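Local coordinates for protein putative glycoside hydrolase (Parabacteroides distasonis ATCC 8503, PDB 3GYC) that is a putative glycoside hydrolase of the cellulase-like, TIM-barrel class that probably cleaves glycosidic bonds, its natural substrate unidentified, at residues Leu301-Thr304 with Glu305-Leu309; Gly330-Thr333 with Ala334-Gly338; Asp321-Lys324 with Asp325-Leu329; Glu288-Ala291 with Ser292-Lys296. All blocks are in the same frame, centred on the assembly; numbering follows the deposited sequence. Where two conformers were deposited one is given.

Contact 1: Leu301-Thr304 with Glu305-Leu309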
loop_
_atom_site.group_PDB
_atom_site.type_symbol
_atom_site.label_atom_id
_atom_site.label_comp_id
_atom_site.label_asym_id
_atom_site.label_seq_id
_atom_site.Cartn_x
_atom_site.Cartn_y
_atom_site.Cartn_z
ATOM N N LEU A 301 9.352 8.367 4.099
ATOM C CA LEU A 301 8.084 7.726 4.335
ATOM C C LEU A 301 7.206 7.688 3.110
ATOM O O LEU A 301 7.193 8.616 2.289
ATOM C CB LEU A 301 7.319 8.462 5.438
ATOM C CG LEU A 301 7.856 8.321 6.844
ATOM C CD1 LEU A 301 6.992 9.125 7.826
ATOM C CD2 LEU A 301 7.925 6.852 7.222
ATOM N N VAL A 302 6.470 6.588 2.985
ATOM C CA VAL A 302 5.427 6.469 1.986
ATOM C C VAL A 302 4.188 5.934 2.722
ATOM O O VAL A 302 4.305 5.087 3.588
ATOM C CB VAL A 302 5.789 5.497 0.781
ATOM C CG1 VAL A 302 4.554 5.302 -0.142
ATOM C CG2 VAL A 302 6.987 6.010 -0.029
ATOM N N THR A 303 3.001 6.428 2.390
ATOM C CA THR A 303 1.756 5.897 2.936
ATOM C C THR A 303 0.802 5.730 1.759
ATOM O O THR A 303 0.551 6.693 1.029
ATOM C CB THR A 303 1.142 6.788 4.082
ATOM O OG1 THR A 303 1.968 6.728 5.261
ATOM C CG2 THR A 303 -0.291 6.303 4.463
ATOM N N THR A 304 0.308 4.496 1.528
ATOM C CA THR A 304 -0.636 4.215 0.446
ATOM C C THR A 304 -1.982 3.717 0.973
ATOM O O THR A 304 -2.930 3.583 0.207
ATOM C CB THR A 304 -0.073 3.163 -0.556
ATOM O OG1 THR A 304 0.092 1.903 0.108
ATOM C CG2 THR A 304 1.271 3.650 -1.165
ATOM N N GLU A 305 -2.085 3.487 2.291
ATOM C CA GLU A 305 -3.308 3.030 2.909
ATOM C C GLU A 305 -3.593 3.963 4.097
ATOM O O GLU A 305 -2.861 3.993 5.062
ATOM C CB GLU A 305 -3.172 1.562 3.307
ATOM C CG GLU A 305 -2.813 0.621 2.117
ATOM C CD GLU A 305 -3.214 -0.848 2.396
ATOM O OE1 GLU A 305 -4.326 -1.057 2.915
ATOM O OE2 GLU A 305 -2.457 -1.795 2.067
ATOM N N CYS A 306 -4.665 4.734 3.957
ATOM C CA CYS A 306 -4.941 5.868 4.794
ATOM C C CYS A 306 -6.248 6.481 4.289
ATOM O O CYS A 306 -6.792 5.985 3.282
ATOM C CB CYS A 306 -3.800 6.856 4.556
ATOM S SG CYS A 306 -3.559 7.096 2.730
ATOM N N TRP A 307 -6.807 7.500 4.960
ATOM C CA TRP A 307 -6.358 8.039 6.243
ATOM C C TRP A 307 -7.479 7.960 7.276
ATOM O O TRP A 307 -7.241 8.237 8.452
ATOM C CB TRP A 307 -5.976 9.543 6.162
ATOM C CG TRP A 307 -4.795 9.896 5.278
ATOM C CD1 TRP A 307 -4.855 10.351 4.017
ATOM C CD2 TRP A 307 -3.410 9.839 5.623
ATOM N NE1 TRP A 307 -3.596 10.545 3.517
ATOM C CE2 TRP A 307 -2.690 10.256 4.494
ATOM C CE3 TRP A 307 -2.710 9.468 6.773
ATOM C CZ2 TRP A 307 -1.314 10.302 4.467
ATOM C CZ3 TRP A 307 -1.344 9.517 6.752
ATOM C CH2 TRP A 307 -0.659 9.928 5.600
ATOM N N GLY A 308 -8.703 7.648 6.841
ATOM C CA GLY A 308 -9.898 7.663 7.725
ATOM C C GLY A 308 -10.401 6.297 8.137
ATOM O O GLY A 308 -10.075 5.806 9.211
ATOM N N LEU A 309 -11.197 5.679 7.261
ATOM C CA LEU A 309 -11.726 4.353 7.496
ATOM C C LEU A 309 -10.889 3.379 6.703
ATOM O O LEU A 309 -10.403 3.696 5.604
ATOM C CB LEU A 309 -13.219 4.255 7.107
ATOM C CG LEU A 309 -14.204 4.401 8.269
ATOM C CD1 LEU A 309 -14.186 5.778 8.885
ATOM C CD2 LEU A 309 -15.631 4.025 7.852
#
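T303 lays its methyl group on the indole of W307 in a CH-pi contact. CG2 of T303 is 4.1 Å from the centroid of the six-membered ring of W307 and 23° off the ring normal. The same face carries the CB of C306, and T303 CG2 packs against C306 CB at 3.6 Å. A cis peptide bond between C306 and W307 accompanies the turn that brings the ring back beside the strand.

The polar atoms find partners outside the turn. T303 holds CG2 anti to its backbone N (chi1 -69°), which sets the methyl over the indole, while OG1 bonds to H233 O and W340 NE1. T304 OG1 bonds to E232, E305 OE2 forms a salt bridge with R55, and W307 NE1 bonds to A344 O. Putting a leucine in place of W307 would probably strip the T303 methyl of its aromatic floor and leave A344 O without the indole donor.

E305 follows the seventh strand of the barrel, the position of the nucleophile in retaining glycosidases of clan GH-A; whether it has that role here is only inferred. The chemistry thus separates an apolar underside from a polar, charged end consistent with an active-site pocket.

Contact 2: Gly330-Thr333 with Ala334-Gly338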
loop_
_atom_site.group_PDB
_atom_site.type_symbol
_atom_site.label_atom_id
_atom_site.label_comp_id
_atom_site.label_asym_id
_atom_site.label_seq_id
_atom_site.Cartn_x
_atom_site.Cartn_y
_atom_site.Cartn_z
ATOM N N GLY A 330 -5.631 14.244 6.636
ATOM C CA GLY A 330 -4.497 13.332 6.709
ATOM C C GLY A 330 -3.437 13.694 5.693
ATOM O O GLY A 330 -2.246 13.822 6.040
ATOM N N THR A 331 -3.872 13.887 4.443
ATOM C CA THR A 331 -2.962 14.192 3.341
ATOM C C THR A 331 -2.147 15.459 3.580
ATOM O O THR A 331 -0.923 15.419 3.520
ATOM C CB THR A 331 -3.713 14.349 2.012
ATOM O OG1 THR A 331 -4.467 13.164 1.741
ATOM C CG2 THR A 331 -2.737 14.585 0.886
ATOM N N ILE A 332 -2.855 16.560 3.861
ATOM C CA ILE A 332 -2.240 17.862 4.106
ATOM C C ILE A 332 -1.304 17.833 5.322
ATOM O O ILE A 332 -0.237 18.447 5.295
ATOM C CB ILE A 332 -3.342 18.973 4.228
ATOM C CG1 ILE A 332 -4.002 19.202 2.846
ATOM C CG2 ILE A 332 -2.753 20.265 4.733
ATOM C CD1 ILE A 332 -5.272 20.089 2.917
ATOM N N THR A 333 -1.686 17.108 6.370
ATOM C CA THR A 333 -0.867 16.977 7.591
ATOM C C THR A 333 0.441 16.238 7.306
ATOM O O THR A 333 1.546 16.699 7.691
ATOM C CB THR A 333 -1.641 16.227 8.735
ATOM O OG1 THR A 333 -2.893 16.878 8.999
ATOM C CG2 THR A 333 -0.819 16.173 10.025
ATOM N N ALA A 334 0.322 15.114 6.596
ATOM C CA ALA A 334 1.505 14.315 6.233
ATOM C C ALA A 334 2.443 15.114 5.313
ATOM O O ALA A 334 3.654 15.189 5.551
ATOM C CB ALA A 334 1.108 13.037 5.571
ATOM N N ALA A 335 1.871 15.717 4.283
ATOM C CA ALA A 335 2.642 16.453 3.304
ATOM C C ALA A 335 3.443 17.597 3.949
ATOM O O ALA A 335 4.580 17.861 3.574
ATOM C CB ALA A 335 1.732 16.994 2.200
ATOM N N ARG A 336 2.876 18.239 4.954
ATOM C CA ARG A 336 3.523 19.383 5.552
ATOM C C ARG A 336 4.759 19.020 6.406
ATOM O O ARG A 336 5.638 19.844 6.592
ATOM C CB ARG A 336 2.484 20.190 6.346
ATOM C CG ARG A 336 2.913 21.592 6.611
ATOM C CD ARG A 336 1.862 22.425 7.337
ATOM N NE ARG A 336 0.767 22.933 6.501
ATOM C CZ ARG A 336 -0.490 22.533 6.590
ATOM N NH1 ARG A 336 -0.813 21.610 7.467
ATOM N NH2 ARG A 336 -1.422 23.077 5.825
ATOM N N THR A 337 4.845 17.791 6.903
ATOM C CA THR A 337 5.994 17.383 7.736
ATOM C C THR A 337 7.344 17.300 7.025
ATOM O O THR A 337 8.378 17.381 7.670
ATOM C CB THR A 337 5.802 15.995 8.343
ATOM O OG1 THR A 337 5.872 15.018 7.295
ATOM C CG2 THR A 337 4.470 15.938 9.114
ATOM N N GLY A 338 7.321 17.105 5.714
ATOM C CA GLY A 338 8.549 16.973 4.922
ATOM C C GLY A 338 9.159 15.580 4.914
ATOM O O GLY A 338 10.144 15.340 4.226
#
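T337 touches T333 one helical turn back. At its CB, the T337 side chain meets the methyl carbon of A291, on the adjoining helix 276-297. From there the branches part. CG2 lies beside the backbone N and reaches back along the helix, where T337 CG2 comes within 3.3 Å of T333 O; E288 borders the same methyl. OG1 takes the position between backbone N and carbonyl carbon (chi1 69°), which turns it to its own helix: T337 OG1 donates to A334 O at 2.8 Å, in the carbonyl plane. A334 O is gripped a second time by the backbone N of T337, at 3.2 Å, while the hydroxyl oxygen accepts from M339 N. A valine at T337 would probably take away the second grip on A334 O and leave M339 N without its acceptor.

This is the closing turn of helix 321-337, the helix of a beta-alpha-beta unit that joins strands 301-303 and 340-343 in the barrel. G338, with a phi of 83°, is where the chain leaves helical geometry and swings into the last strand.

Upstream, the regular pattern holds: A334 N bonds to G330 O and A335 N to T331 O, both at 2.9 Å, whereas the bond from R336 N to I332 O is more bent, at 142°. On the outer flank the side chains of I332 and R336 run alongside each other, but R336 was modelled in two conformers, so the closeness of its guanidinium to I332 CG2 is doubtful. I332 also packs on L366 and I369 of helix 360-371.

Contact 3: Asp321-Lys324 with Asp325-Leu329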
loop_
_atom_site.group_PDB
_atom_site.type_symbol
_atom_site.label_atom_id
_atom_site.label_comp_id
_atom_site.label_asym_id
_atom_site.label_seq_id
_atom_site.Cartn_x
_atom_site.Cartn_y
_atom_site.Cartn_z
ATOM N N ASP A 321 -18.615 12.108 1.995
ATOM C CA ASP A 321 -18.135 13.425 2.403
ATOM C C ASP A 321 -17.257 13.499 3.644
ATOM O O ASP A 321 -16.159 14.076 3.596
ATOM C CB ASP A 321 -19.249 14.495 2.412
ATOM C CG ASP A 321 -20.385 14.229 3.411
ATOM O OD1 ASP A 321 -20.405 13.240 4.188
ATOM O OD2 ASP A 321 -21.295 15.081 3.394
ATOM N N TRP A 322 -17.698 12.890 4.739
ATOM C CA TRP A 322 -16.926 12.929 5.974
ATOM C C TRP A 322 -15.635 12.109 5.906
ATOM O O TRP A 322 -14.635 12.427 6.597
ATOM C CB TRP A 322 -17.787 12.530 7.176
ATOM C CG TRP A 322 -18.295 11.140 7.131
ATOM C CD1 TRP A 322 -19.406 10.674 6.454
ATOM C CD2 TRP A 322 -17.748 10.015 7.822
ATOM N NE1 TRP A 322 -19.549 9.321 6.668
ATOM C CE2 TRP A 322 -18.553 8.892 7.504
ATOM C CE3 TRP A 322 -16.649 9.838 8.675
ATOM C CZ2 TRP A 322 -18.290 7.631 8.012
ATOM C CZ3 TRP A 322 -16.383 8.585 9.157
ATOM C CH2 TRP A 322 -17.195 7.495 8.822
ATOM N N VAL A 323 -15.639 11.071 5.057
ATOM C CA VAL A 323 -14.467 10.259 4.842
ATOM C C VAL A 323 -13.424 11.078 4.052
ATOM O O VAL A 323 -12.219 11.076 4.402
ATOM C CB VAL A 323 -14.829 8.946 4.077
ATOM C CG1 VAL A 323 -13.599 8.186 3.765
ATOM C CG2 VAL A 323 -15.822 8.110 4.951
ATOM N N LYS A 324 -13.886 11.832 3.047
ATOM C CA LYS A 324 -13.002 12.710 2.260
ATOM C C LYS A 324 -12.401 13.805 3.159
ATOM O O LYS A 324 -11.258 14.211 2.993
ATOM C CB LYS A 324 -13.739 13.299 1.046
ATOM C CG LYS A 324 -14.036 12.312 -0.079
ATOM C CD LYS A 324 -15.011 12.797 -1.160
ATOM C CE LYS A 324 -14.541 14.074 -1.844
ATOM N NZ LYS A 324 -15.504 14.601 -2.870
ATOM N N ASP A 325 -13.201 14.317 4.097
ATOM C CA ASP A 325 -12.713 15.302 5.039
ATOM C C ASP A 325 -11.507 14.776 5.823
ATOM O O ASP A 325 -10.514 15.489 6.004
ATOM C CB ASP A 325 -13.828 15.708 6.010
ATOM C CG ASP A 325 -14.868 16.660 5.384
ATOM O OD1 ASP A 325 -14.626 17.184 4.282
ATOM O OD2 ASP A 325 -15.916 16.924 6.023
ATOM N N LEU A 326 -11.617 13.548 6.326
ATOM C CA LEU A 326 -10.541 12.920 7.087
ATOM C C LEU A 326 -9.347 12.640 6.170
ATOM O O LEU A 326 -8.185 12.770 6.604
ATOM C CB LEU A 326 -11.015 11.628 7.791
ATOM C CG LEU A 326 -11.901 11.765 9.045
ATOM C CD1 LEU A 326 -12.631 10.455 9.383
ATOM C CD2 LEU A 326 -11.037 12.277 10.220
ATOM N N CYS A 327 -9.621 12.271 4.916
ATOM C CA CYS A 327 -8.524 12.016 3.970
ATOM C C CYS A 327 -7.783 13.286 3.607
ATOM O O CYS A 327 -6.570 13.290 3.546
ATOM C CB CYS A 327 -9.041 11.332 2.736
ATOM S SG CYS A 327 -9.417 9.583 3.185
ATOM N N GLU A 328 -8.520 14.372 3.419
ATOM C CA GLU A 328 -7.922 15.642 3.083
ATOM C C GLU A 328 -7.013 16.079 4.246
ATOM O O GLU A 328 -5.850 16.480 4.033
ATOM C CB GLU A 328 -9.028 16.675 2.823
ATOM C CG GLU A 328 -8.536 18.059 2.449
ATOM C CD GLU A 328 -9.654 19.033 2.180
ATOM O OE1 GLU A 328 -10.761 18.610 1.792
ATOM O OE2 GLU A 328 -9.424 20.250 2.348
ATOM N N LEU A 329 -7.541 15.989 5.467
ATOM C CA LEU A 329 -6.777 16.382 6.643
ATOM C C LEU A 329 -5.492 15.564 6.760
ATOM O O LEU A 329 -4.396 16.122 6.938
ATOM C CB LEU A 329 -7.615 16.247 7.912
ATOM C CG LEU A 329 -6.884 16.532 9.214
ATOM C CD1 LEU A 329 -6.439 17.988 9.263
ATOM C CD2 LEU A 329 -7.763 16.209 10.420
#
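From D321 to E328 the backbone is regular alpha helix, with D325 N, L326 N, C327 N and E328 N bonding in turn to the carbonyls of D321, W322, V323 and K324; the E328 N to K324 O bond is 2.8 Å long, and that from L326 N to W322 O stretches to 3.2 Å.

On the buried flank W322 and L326 meet at an angle. CD1 of L326 comes obliquely to the benzo part of the indole, 4.1 Å from W322 CE3, while CG2 of the adjacent V323 stands 3.8 Å above the plane of the W322 ring, over its centre. W322 holds CG between its backbone N and carbonyl carbon (chi1 63°), which swings the indole toward the start of the helix and into a nest with L309, Y312 and the ring of Y272. V323 CG1 and C327 SG continue the apolar strip more loosely.

The other flank is charged. D321 OD1 makes a weak bond to W322 N and a salt bridge to R273; lying at the first turn, this carboxylate would probably interact favourably with the positive end of the helix dipole. D325 keeps its carboxylate well apart from that of D321, with D325 OD2 6.1 Å from D321 OD1. K324, its chain bent at chi3 (58°), brings NZ to a salt bridge with D359 and a cation-pi contact with W362.

Such a division, one side apolar and the other charged, is characteristic of the amphipathic helices that surround a TIM barrel, here at the opening of the helix that links the seventh and eighth strands.

Contact 4: Glu288-Ala291 with Ser292-Lys296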
loop_
_atom_site.group_PDB
_atom_site.type_symbol
_atom_site.label_atom_id
_atom_site.label_comp_id
_atom_site.label_asym_id
_atom_site.label_seq_id
_atom_site.Cartn_x
_atom_site.Cartn_y
_atom_site.Cartn_z
ATOM N N GLU A 288 2.076 12.982 12.997
ATOM C CA GLU A 288 3.200 13.778 13.502
ATOM C C GLU A 288 4.214 12.874 14.196
ATOM O O GLU A 288 5.420 13.025 14.002
ATOM C CB GLU A 288 2.710 14.857 14.459
ATOM C CG GLU A 288 1.779 15.928 13.850
ATOM C CD GLU A 288 2.435 16.824 12.768
ATOM O OE1 GLU A 288 3.682 16.787 12.557
ATOM O OE2 GLU A 288 1.677 17.594 12.128
ATOM N N LEU A 289 3.720 11.925 14.998
ATOM C CA LEU A 289 4.577 10.950 15.686
ATOM C C LEU A 289 5.390 10.137 14.663
ATOM O O LEU A 289 6.622 9.991 14.798
ATOM C CB LEU A 289 3.744 10.031 16.588
ATOM C CG LEU A 289 4.504 8.951 17.379
ATOM C CD1 LEU A 289 5.614 9.508 18.297
ATOM C CD2 LEU A 289 3.516 8.112 18.165
HETATM N N MSE A 290 4.714 9.636 13.627
HETATM C CA MSE A 290 5.413 8.874 12.574
HETATM C C MSE A 290 6.513 9.717 11.933
HETATM O O MSE A 290 7.630 9.254 11.764
HETATM C CB MSE A 290 4.421 8.382 11.518
HETATM C CG MSE A 290 5.016 7.560 10.361
HETATM SE SE MSE A 290 5.636 5.779 10.856
HETATM C CE MSE A 290 7.500 6.109 11.328
ATOM N N ALA A 291 6.198 10.956 11.565
ATOM C CA ALA A 291 7.186 11.836 10.950
ATOM C C ALA A 291 8.401 12.004 11.873
ATOM O O ALA A 291 9.539 12.022 11.401
ATOM C CB ALA A 291 6.563 13.198 10.601
ATOM N N SER A 292 8.165 12.085 13.189
ATOM C CA SER A 292 9.244 12.262 14.157
ATOM C C SER A 292 10.206 11.116 14.203
ATOM O O SER A 292 11.405 11.303 14.369
ATOM C CB SER A 292 8.681 12.404 15.575
ATOM O OG SER A 292 8.359 13.744 15.814
ATOM N N VAL A 293 9.639 9.925 14.174
ATOM C CA VAL A 293 10.398 8.701 14.226
ATOM C C VAL A 293 11.205 8.588 12.937
ATOM O O VAL A 293 12.394 8.232 12.950
ATOM C CB VAL A 293 9.438 7.490 14.399
ATOM C CG1 VAL A 293 10.172 6.182 14.128
ATOM C CG2 VAL A 293 8.800 7.511 15.800
ATOM N N ALA A 294 10.567 8.922 11.823
ATOM C CA ALA A 294 11.249 8.853 10.530
ATOM C C ALA A 294 12.395 9.851 10.450
ATOM O O ALA A 294 13.446 9.568 9.839
ATOM C CB ALA A 294 10.268 9.074 9.387
ATOM N N ARG A 295 12.184 11.031 11.023
ATOM C CA ARG A 295 13.213 12.067 10.981
ATOM C C ARG A 295 14.429 11.664 11.826
ATOM O O ARG A 295 15.566 11.884 11.413
ATOM C CB ARG A 295 12.651 13.429 11.387
ATOM C CG ARG A 295 13.704 14.560 11.342
ATOM C CD ARG A 295 13.168 15.915 11.780
ATOM N NE ARG A 295 12.200 16.430 10.814
ATOM C CZ ARG A 295 10.881 16.424 10.976
ATOM N NH1 ARG A 295 10.329 15.988 12.099
ATOM N NH2 ARG A 295 10.109 16.893 10.013
ATOM N N LYS A 296 14.179 11.058 12.988
ATOM C CA LYS A 296 15.241 10.568 13.855
ATOM C C LYS A 296 16.047 9.480 13.160
ATOM O O LYS A 296 17.267 9.489 13.198
ATOM C CB LYS A 296 14.642 10.010 15.154
ATOM C CG LYS A 296 15.655 9.619 16.222
#
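The terminal methyl of selenomethionine M290 folds back along the helix onto V293. Its chain starts extended, with CG anti to the backbone N, then bends at chi2 (70°) and chi3 (-91°), so that M290 CE ends 3.9 Å from V293 CG1; the two side chains cross. A294 takes a lighter touch, M290 CE standing 4.5 Å from A294 CB. The other branch of V293 lies over the preceding turn, with V293 CG2 3.4 Å from L289 O. All three side chains are buried, and the backbone beneath them is regularly hydrogen-bonded: A294 N bonds to M290 O at 3.0 Å with an angle of 162°, and R295 N to A291 O at 2.8 Å.

The opposite character appears at S292 and E288. S292 is exposed, and S292 OG lies 3.5 Å from E288 O, a loose approach. E288 and R295 carry opposite charges yet do not pair, since E288 OE1 remains 6.7 Å from R295 NH1; the arginine instead gives its NE to a salt bridge with D376, and its NH2 end reaches the backbone O of T337, at the end of helix 321-337. L289, next to E288, is also exposed, and the outer part of the K296 side chain was not modelled, consistent with a mobile side-chain tip.

In the helical layer outside the barrel, this last part of helix 276-297 puts M290 and A294 against L301 of strand 301-303, has Y220 of helix 219-222 beside M290 and V293, and packs E288 and A291 against T333 and T337 of helix 321-337.

The four contacts follow the chain through the seventh barrel strand and its flanking helices. W307 of contact 1 is the junction: W307 CH2 lies 3.6 Å from A334 CB of contact 2, and W307 CD1 3.4 Å from C327 O of contact 3. L301, at the start of contact 1, rests on contact 4, with L301 CD1 4.1 Å from A291 CA. Contacts 2 and 4 join the two helices where T333 CG2 meets E288 OE2 at 3.6 Å. Contacts 3 and 4 do not touch, their centres being about 23 Å apart. Of the four, contact 1 contains E305, at the probable active-site end of the barrel.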